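Putative methyl-accepting chemotaxis protein (PDB 6DB1) is probably a chemoreceptor, whose dimeric helical ligand-binding domain would sense signals in the periplasm so that the receptor can steer chemotaxis. Local coordinates at residues E68-L73 with S88-L93; N28-R33 with L60-Q65; F32-R37 with K96-Q101. One frame throughout, in Å; residues are numbered along the deposited sequence. Where two conformers were deposited one is given.

Contact 1: residues E68-L73 with S88-L93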
# COMPACT_ATOMS: atom_id res chain seq x y z
N GLU A 68 -15.16 -4.45 1.26
CA GLU A 68 -16.46 -4.61 0.64
C GLU A 68 -16.37 -4.29 -0.85
O GLU A 68 -16.92 -4.99 -1.67
CB GLU A 68 -17.51 -3.73 1.33
CG GLU A 68 -17.95 -4.26 2.68
CD GLU A 68 -18.32 -5.73 2.70
OE1 GLU A 68 -17.48 -6.54 3.11
OE2 GLU A 68 -19.45 -6.05 2.28
N GLU A 69 -15.64 -3.24 -1.19
CA GLU A 69 -15.47 -2.82 -2.58
C GLU A 69 -14.66 -3.89 -3.34
O GLU A 69 -14.95 -4.19 -4.53
CB GLU A 69 -14.76 -1.47 -2.59
CG GLU A 69 -15.17 -0.54 -3.70
CD GLU A 69 -14.33 0.73 -3.75
OE1 GLU A 69 -14.06 1.20 -4.88
OE2 GLU A 69 -13.93 1.24 -2.66
N MSE A 70 -13.70 -4.51 -2.67
CA MSE A 70 -12.89 -5.55 -3.33
C MSE A 70 -13.75 -6.72 -3.65
O MSE A 70 -13.67 -7.26 -4.76
CB MSE A 70 -11.70 -6.01 -2.49
CG MSE A 70 -10.67 -6.79 -3.34
SE MSE A 70 -9.61 -5.58 -4.49
CE MSE A 70 -8.58 -7.00 -5.37
N LYS A 71 -14.61 -7.11 -2.70
CA LYS A 71 -15.52 -8.26 -2.88
C LYS A 71 -16.48 -8.03 -4.05
O LYS A 71 -16.77 -8.97 -4.82
CB LYS A 71 -16.36 -8.49 -1.62
CG LYS A 71 -15.63 -9.14 -0.45
CD LYS A 71 -16.48 -9.21 0.78
CE LYS A 71 -15.87 -10.11 1.83
NZ LYS A 71 -16.54 -9.92 3.13
N ALA A 72 -17.03 -6.82 -4.14
CA ALA A 72 -17.99 -6.44 -5.19
C ALA A 72 -17.35 -6.53 -6.58
O ALA A 72 -18.07 -6.79 -7.55
CB ALA A 72 -18.54 -5.06 -4.92
N LEU A 73 -16.03 -6.35 -6.68
CA LEU A 73 -15.26 -6.38 -7.96
C LEU A 73 -14.71 -7.77 -8.30
O LEU A 73 -14.24 -7.96 -9.42
CB LEU A 73 -14.03 -5.46 -7.82
CG LEU A 73 -14.27 -3.95 -7.71
CD1 LEU A 73 -12.95 -3.22 -7.52
CD2 LEU A 73 -14.99 -3.41 -8.94
N SER A 88 -10.03 -13.57 1.67
CA SER A 88 -10.06 -14.29 2.95
C SER A 88 -8.98 -13.77 3.90
O SER A 88 -9.24 -13.64 5.08
CB SER A 88 -9.91 -15.76 2.75
OG SER A 88 -11.08 -16.27 2.14
N ASN A 89 -7.79 -13.50 3.40
CA ASN A 89 -6.70 -12.99 4.26
C ASN A 89 -7.00 -11.54 4.67
O ASN A 89 -6.68 -11.13 5.80
CB ASN A 89 -5.34 -13.18 3.59
CG ASN A 89 -4.94 -14.64 3.51
OD1 ASN A 89 -5.57 -15.48 4.16
ND2 ASN A 89 -3.89 -14.94 2.77
N TRP A 90 -7.61 -10.78 3.77
CA TRP A 90 -7.97 -9.39 4.08
C TRP A 90 -9.01 -9.42 5.21
O TRP A 90 -8.87 -8.73 6.22
CB TRP A 90 -8.56 -8.71 2.85
CG TRP A 90 -8.72 -7.22 2.90
CD1 TRP A 90 -8.99 -6.44 3.98
CD2 TRP A 90 -8.81 -6.36 1.75
NE1 TRP A 90 -9.13 -5.13 3.58
CE2 TRP A 90 -9.03 -5.06 2.22
CE3 TRP A 90 -8.64 -6.56 0.38
CZ2 TRP A 90 -9.13 -3.97 1.36
CZ3 TRP A 90 -8.73 -5.49 -0.47
CH2 TRP A 90 -9.00 -4.21 0.02
N GLN A 91 -10.05 -10.24 5.02
CA GLN A 91 -11.15 -10.33 6.01
C GLN A 91 -10.63 -10.85 7.35
O GLN A 91 -11.07 -10.40 8.40
CB GLN A 91 -12.30 -11.19 5.46
CG GLN A 91 -13.44 -11.37 6.47
CD GLN A 91 -14.71 -11.86 5.84
OE1 GLN A 91 -15.04 -11.52 4.70
NE2 GLN A 91 -15.49 -12.61 6.60
N ALA A 92 -9.68 -11.79 7.33
CA ALA A 92 -9.13 -12.31 8.58
C ALA A 92 -8.34 -11.21 9.30
O ALA A 92 -8.50 -11.01 10.50
CB ALA A 92 -8.26 -13.52 8.29
N LEU A 93 -7.48 -10.51 8.56
CA LEU A 93 -6.66 -9.46 9.13
C LEU A 93 -7.55 -8.46 9.88
O LEU A 93 -7.20 -8.00 10.97
CB LEU A 93 -5.88 -8.79 8.00
CG LEU A 93 -5.08 -7.55 8.38
CD1 LEU A 93 -4.16 -7.81 9.56
CD2 LEU A 93 -4.28 -7.07 7.17

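Contact 2: residues N28-R33 with L60-Q65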
# COMPACT_ATOMS: atom_id res chain seq x y z
N ASN A 28 -4.48 -1.64 1.75
CA ASN A 28 -3.16 -1.83 2.36
C ASN A 28 -2.71 -0.53 3.03
O ASN A 28 -2.18 -0.52 4.15
CB ASN A 28 -2.17 -2.30 1.29
CG ASN A 28 -1.03 -3.13 1.83
OD1 ASN A 28 -0.67 -3.03 3.00
ND2 ASN A 28 -0.47 -3.97 0.98
N ASP A 29 -2.87 0.57 2.30
CA ASP A 29 -2.54 1.85 2.83
C ASP A 29 -3.35 2.13 4.12
O ASP A 29 -2.78 2.59 5.11
CB ASP A 29 -2.86 2.93 1.82
CG ASP A 29 -2.48 4.29 2.31
OD1 ASP A 29 -1.39 4.46 2.91
OD2 ASP A 29 -3.29 5.20 2.08
N GLN A 30 -4.64 1.82 4.11
CA GLN A 30 -5.54 2.07 5.26
C GLN A 30 -5.18 1.17 6.45
O GLN A 30 -5.38 1.55 7.62
CB GLN A 30 -7.00 1.89 4.88
CG GLN A 30 -7.48 2.91 3.85
CD GLN A 30 -7.44 4.32 4.38
OE1 GLN A 30 -7.69 4.57 5.55
NE2 GLN A 30 -7.17 5.25 3.48
N TYR A 31 -4.70 -0.03 6.16
CA TYR A 31 -4.27 -0.89 7.21
C TYR A 31 -2.98 -0.32 7.83
O TYR A 31 -2.89 -0.19 9.06
CB TYR A 31 -4.06 -2.32 6.69
CG TYR A 31 -3.26 -3.16 7.65
CD1 TYR A 31 -3.80 -3.56 8.86
CD2 TYR A 31 -1.96 -3.52 7.36
CE1 TYR A 31 -3.06 -4.31 9.76
CE2 TYR A 31 -1.21 -4.28 8.24
CZ TYR A 31 -1.76 -4.68 9.44
OH TYR A 31 -1.03 -5.43 10.32
N PHE A 32 -1.98 0.04 7.01
CA PHE A 32 -0.74 0.57 7.59
C PHE A 32 -1.07 1.83 8.39
O PHE A 32 -0.52 2.02 9.47
CB PHE A 32 0.36 0.85 6.56
CG PHE A 32 0.91 -0.38 5.87
CD1 PHE A 32 1.05 -1.58 6.56
CD2 PHE A 32 1.41 -0.30 4.58
CE1 PHE A 32 1.58 -2.70 5.94
CE2 PHE A 32 1.94 -1.43 3.96
CZ PHE A 32 2.02 -2.62 4.64
N ARG A 33 -1.96 2.66 7.87
CA ARG A 33 -2.32 3.84 8.60
C ARG A 33 -2.87 3.45 9.97
O ARG A 33 -2.39 3.94 10.98
CB ARG A 33 -3.34 4.70 7.83
CG ARG A 33 -2.74 5.51 6.69
CD ARG A 33 -3.79 6.33 5.99
NE ARG A 33 -3.20 7.23 5.02
CZ ARG A 33 -3.90 8.06 4.25
NH1 ARG A 33 -5.22 8.07 4.33
NH2 ARG A 33 -3.27 8.87 3.42
N LEU A 60 -9.92 1.94 10.30
CA LEU A 60 -10.55 0.63 10.40
C LEU A 60 -11.78 0.61 9.50
O LEU A 60 -11.96 -0.30 8.69
CB LEU A 60 -10.91 0.35 11.87
CG LEU A 60 -11.58 -1.00 12.16
CD1 LEU A 60 -11.32 -1.42 13.59
CD2 LEU A 60 -13.07 -0.97 11.88
N GLU A 61 -12.60 1.65 9.61
CA GLU A 61 -13.80 1.75 8.81
C GLU A 61 -13.43 1.83 7.31
O GLU A 61 -14.13 1.24 6.48
CB GLU A 61 -14.66 2.93 9.25
CG GLU A 61 -16.06 2.52 9.61
CD GLU A 61 -16.80 1.84 8.48
OE1 GLU A 61 -17.70 1.02 8.77
OE2 GLU A 61 -16.49 2.13 7.30
N ASN A 62 -12.34 2.52 6.96
CA ASN A 62 -11.92 2.63 5.54
C ASN A 62 -11.44 1.25 5.04
O ASN A 62 -11.66 0.91 3.87
CB ASN A 62 -10.86 3.71 5.33
CG ASN A 62 -11.39 5.12 5.40
OD1 ASN A 62 -12.60 5.36 5.30
ND2 ASN A 62 -10.49 6.09 5.52
N MSE A 63 -10.78 0.49 5.91
CA MSE A 63 -10.28 -0.84 5.57
C MSE A 63 -11.43 -1.78 5.31
O MSE A 63 -11.39 -2.61 4.39
CB MSE A 63 -9.43 -1.30 6.75
CG MSE A 63 -8.44 -2.42 6.43
SE MSE A 63 -7.31 -2.79 8.01
CE MSE A 63 -6.98 -4.69 7.62
N ARG A 64 -12.48 -1.65 6.11
CA ARG A 64 -13.69 -2.46 5.99
C ARG A 64 -14.41 -2.08 4.69
O ARG A 64 -14.89 -2.97 3.97
CB ARG A 64 -14.60 -2.24 7.20
CG ARG A 64 -15.81 -3.15 7.25
CD ARG A 64 -16.80 -2.73 8.32
NE ARG A 64 -16.23 -2.64 9.66
CZ ARG A 64 -16.00 -3.67 10.48
NH1 ARG A 64 -16.17 -4.92 10.07
NH2 ARG A 64 -15.61 -3.45 11.73
N GLN A 65 -14.51 -0.78 4.40
CA GLN A 65 -15.16 -0.32 3.17
C GLN A 65 -14.37 -0.80 1.94
O GLN A 65 -14.97 -1.14 0.93
CB GLN A 65 -15.29 1.21 3.13
CG GLN A 65 -15.83 1.75 1.81
CD GLN A 65 -17.20 1.20 1.46
OE1 GLN A 65 -18.02 0.93 2.34
NE2 GLN A 65 -17.46 1.06 0.18

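Contact 3: residues F32-R37 with K96-Q101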
# COMPACT_ATOMS: atom_id res chain seq x y z
N PHE A 32 -1.98 0.04 7.01
CA PHE A 32 -0.74 0.57 7.59
C PHE A 32 -1.07 1.83 8.39
O PHE A 32 -0.52 2.02 9.47
CB PHE A 32 0.36 0.85 6.56
CG PHE A 32 0.91 -0.38 5.87
CD1 PHE A 32 1.05 -1.58 6.56
CD2 PHE A 32 1.41 -0.30 4.58
CE1 PHE A 32 1.58 -2.70 5.94
CE2 PHE A 32 1.94 -1.43 3.96
CZ PHE A 32 2.02 -2.62 4.64
N ARG A 33 -1.96 2.66 7.87
CA ARG A 33 -2.32 3.84 8.60
C ARG A 33 -2.87 3.45 9.97
O ARG A 33 -2.39 3.94 10.98
CB ARG A 33 -3.34 4.70 7.83
CG ARG A 33 -2.74 5.51 6.69
CD ARG A 33 -3.79 6.33 5.99
NE ARG A 33 -3.20 7.23 5.02
CZ ARG A 33 -3.90 8.06 4.25
NH1 ARG A 33 -5.22 8.07 4.33
NH2 ARG A 33 -3.27 8.87 3.42
N PHE A 34 -3.84 2.55 9.97
CA PHE A 34 -4.48 2.11 11.19
C PHE A 34 -3.47 1.79 12.28
O PHE A 34 -3.66 2.18 13.42
CB PHE A 34 -5.33 0.87 10.94
CG PHE A 34 -5.76 0.18 12.21
CD1 PHE A 34 -6.83 0.66 12.94
CD2 PHE A 34 -5.07 -0.92 12.68
CE1 PHE A 34 -7.20 0.05 14.13
CE2 PHE A 34 -5.45 -1.53 13.86
CZ PHE A 34 -6.51 -1.04 14.59
N VAL A 35 -2.40 1.07 11.93
CA VAL A 35 -1.41 0.65 12.89
C VAL A 35 -0.69 1.87 13.48
O VAL A 35 -0.37 1.87 14.65
CB VAL A 35 -0.39 -0.32 12.26
CG1 VAL A 35 0.77 -0.61 13.20
CG2 VAL A 35 -1.06 -1.62 11.82
N THR A 36 -0.44 2.89 12.66
CA THR A 36 0.26 4.07 13.14
C THR A 36 -0.70 4.98 13.93
O THR A 36 -0.35 5.46 15.02
CB THR A 36 0.90 4.86 11.99
OG1 THR A 36 -0.14 5.41 11.18
CG2 THR A 36 1.82 4.02 11.14
N ARG A 37 -1.89 5.17 13.37
CA ARG A 37 -2.93 6.00 13.97
C ARG A 37 -3.13 5.56 15.43
O ARG A 37 -3.00 6.36 16.38
CB ARG A 37 -4.24 5.81 13.20
CG ARG A 37 -4.10 5.86 11.68
CD ARG A 37 -4.33 7.19 10.98
NE ARG A 37 -5.75 7.49 10.84
CZ ARG A 37 -6.25 8.43 10.03
NH1 ARG A 37 -7.55 8.66 10.00
NH2 ARG A 37 -5.44 9.14 9.27
N LYS A 96 -9.91 -10.50 12.87
CA LYS A 96 -9.16 -11.18 13.93
C LYS A 96 -7.95 -10.35 14.39
O LYS A 96 -7.45 -10.59 15.49
CB LYS A 96 -8.66 -12.54 13.44
CG LYS A 96 -9.74 -13.54 13.03
CD LYS A 96 -9.17 -14.83 12.49
CE LYS A 96 -10.22 -15.83 12.06
NZ LYS A 96 -9.61 -17.08 11.54
N GLY A 97 -7.47 -9.41 13.58
CA GLY A 97 -6.31 -8.64 13.99
C GLY A 97 -6.67 -7.22 14.40
O GLY A 97 -6.53 -6.84 15.56
N VAL A 98 -7.21 -6.48 13.44
CA VAL A 98 -7.52 -5.07 13.56
C VAL A 98 -8.66 -4.78 14.54
O VAL A 98 -8.53 -3.90 15.40
CB VAL A 98 -7.87 -4.50 12.18
CG1 VAL A 98 -8.55 -3.15 12.26
CG2 VAL A 98 -6.63 -4.43 11.29
N VAL A 99 -9.80 -5.44 14.37
CA VAL A 99 -10.94 -5.16 15.22
C VAL A 99 -10.60 -5.46 16.68
O VAL A 99 -10.84 -4.62 17.55
CB VAL A 99 -12.20 -5.90 14.73
CG1 VAL A 99 -13.27 -5.96 15.81
CG2 VAL A 99 -12.74 -5.27 13.46
N PRO A 100 -10.06 -6.64 16.98
CA PRO A 100 -9.77 -6.83 18.38
C PRO A 100 -8.88 -5.72 18.94
O PRO A 100 -9.23 -5.13 19.98
CB PRO A 100 -9.08 -8.20 18.44
CG PRO A 100 -9.76 -8.95 17.33
CD PRO A 100 -9.92 -7.91 16.24
N GLN A 101 -7.78 -5.40 18.26
CA GLN A 101 -6.88 -4.36 18.75
C GLN A 101 -7.67 -3.11 19.15
O GLN A 101 -7.44 -2.55 20.21
CB GLN A 101 -5.84 -3.95 17.70
CG GLN A 101 -4.78 -5.01 17.45
CD GLN A 101 -3.62 -4.42 16.68
OE1 GLN A 101 -3.51 -3.20 16.55
NE2 GLN A 101 -2.74 -5.27 16.18

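Contact 1: residues E68-L73 with S88-L93
W90, on helix 80-105, reaches across to M70 with the six-membered half of its indole. The ring atom CZ3 of W90 leads, lying 3.6 Å from CB of M70, and the two side chains cross at about a right angle. M70 is a selenomethionine whose CG stands anti to the backbone N (chi1 -164°); a bend at chi2 then carries the end of the chain away from segment 88-93. SE of M70 sits level with the ring edge, 5.4 Å from the centroid of the six-membered ring of W90, which makes this a Met-aromatic contact. F128 of helix 110-144 adds an edge-to-face partner to the same indole, and F135 of that helix touches M70.

One residue on, Q91 replaces packing with polarity. Its extended side chain offers OE1 to the end of the equally extended K71, whose NZ donates to OE1 of Q91 over 2.7 Å. The ammonium comes in tilted 31° from the carbonyl plane. One turn back on its own helix, E68 draws on the same charge through a longer salt bridge, OE1 of E68 to NZ of K71 at 3.5 Å, so two oxygens share the lysine. Here a buried Met-aromatic contact with a polar bond at its margin joins successive antiparallel helices of a four-helix bundle, a fold consistent with chemoreceptor sensor domains.

Contact 2: residues N28-R33 with L60-Q65
N62 hydrogen-bonds to Q30 from an unusual quarter: ND2 of N62 lies 3.2 Å from OE1 of Q30 but stands 65° out of the carbonyl plane, above the amide and not on a lone pair. The acceptor oxygen, by contrast, falls almost exactly in the amide plane of N62, so the bond suits its donor better than its acceptor. The two amides are turned nearly perpendicular, 82° apart. This pair rides on the margin of an interface between the first two helices of a four-helix bundle, helices 13-46 and 54-73, which run antiparallel with local axes 8.5 Å apart at an angle of 158°. The backbones come closest where the CA atoms of Q30 and M63 are 5.6 Å apart. Q30 keeps its amide beside this junction because its chain bends at chi2; CD of Q30 rests on CB of N62 at 3.6 Å, adding van der Waals contact to the polar one.

Deeper in, the chemistry turns apolar. Y31 and the selenomethionine M63 run side by side toward the bundle interior, both with CG anti to the backbone N. M63 was modelled in two conformers, so its exact fit is less certain than the amide bond; in one of them the selenium lies at the edge of the tyrosine ring, a Met-aromatic contact with SE of M63 5.0 Å from the centroid of Y31. L93 of helix 80-105 packs against both residues, while the phenol of Y31 is hydrogen-bonded through OH to S125 on helix 110-144. In the same M63 conformer, the terminal methyl CE approaches CD1 of Y31 to 3.6 Å, and SE touches CB of Y31 at 3.5 Å.

Contact 3: residues F32-R37 with K96-Q101
F34 and V98 form the apolar heart of the contact through a CH-pi interaction. The methyl CG1 of V98 stands over the middle of the phenyl face, 3.8 Å from the ring centroid of F34 and only 13° off the ring normal. The two side chains run past each other in opposite directions, with the methyl over the face. CG2 of V98 contributes more loosely near CD2 of F34, at 4.1 Å. F34 presents its ring here because CG is anti to the backbone N (chi1 166°), directing the phenyl across the interface between helices 13-46 and 80-105.

Beside this CH-pi contact, oxygens meet the far end of the same ring without hydrogen bonding to it. The backbone O of V98 lies 3.6 Å from CZ of F34, and OE1 of Q101 approaches CE2 of F34 obliquely to 3.7 Å, with the amide inclined 38° to the phenyl plane. The other half of that amide is committed elsewhere: NE2 of Q101 is hydrogen-bonded to T121 OG1 on helix 110-144, a bond that would help to fix how the amide is turned.

Backbone irregularity accompanies the packing. The helix carrying V98 widens into a pi-type turn at 96-98 and is kinked at P100, whose nitrogen has no hydrogen to give to the preceding turn. L60 and M63 of helix 54-73 touch V98 as well, so V98 is gripped by side chains of two other helices, 13-46 and 54-73: mixed aliphatic and aromatic packing in the interior of the four-helix bundle.

In the fold
The three contacts tie together three helices pairwise: contact 1 joins 54-73 to 80-105, contact 2 joins 13-46 to 54-73, and contact 3 joins 13-46 to 80-105. Contact 3 is wholly buried and has no hydrogen bond between its segments, whereas contacts 1 and 2 each pair an interior Met-aromatic contact with a polar bond at a more exposed margin, from a lysine ammonium to an amide oxygen in the first and amide-to-amide in the second. Contacts 2 and 3 lie about 8 Å apart, centre to centre, and meet through L60, M63 and V98; contact 1 lies across the chain's centre from contact 3. Residues of contacts 2 and 3, including F32, also pack against the second subunit, which does not touch contact 1.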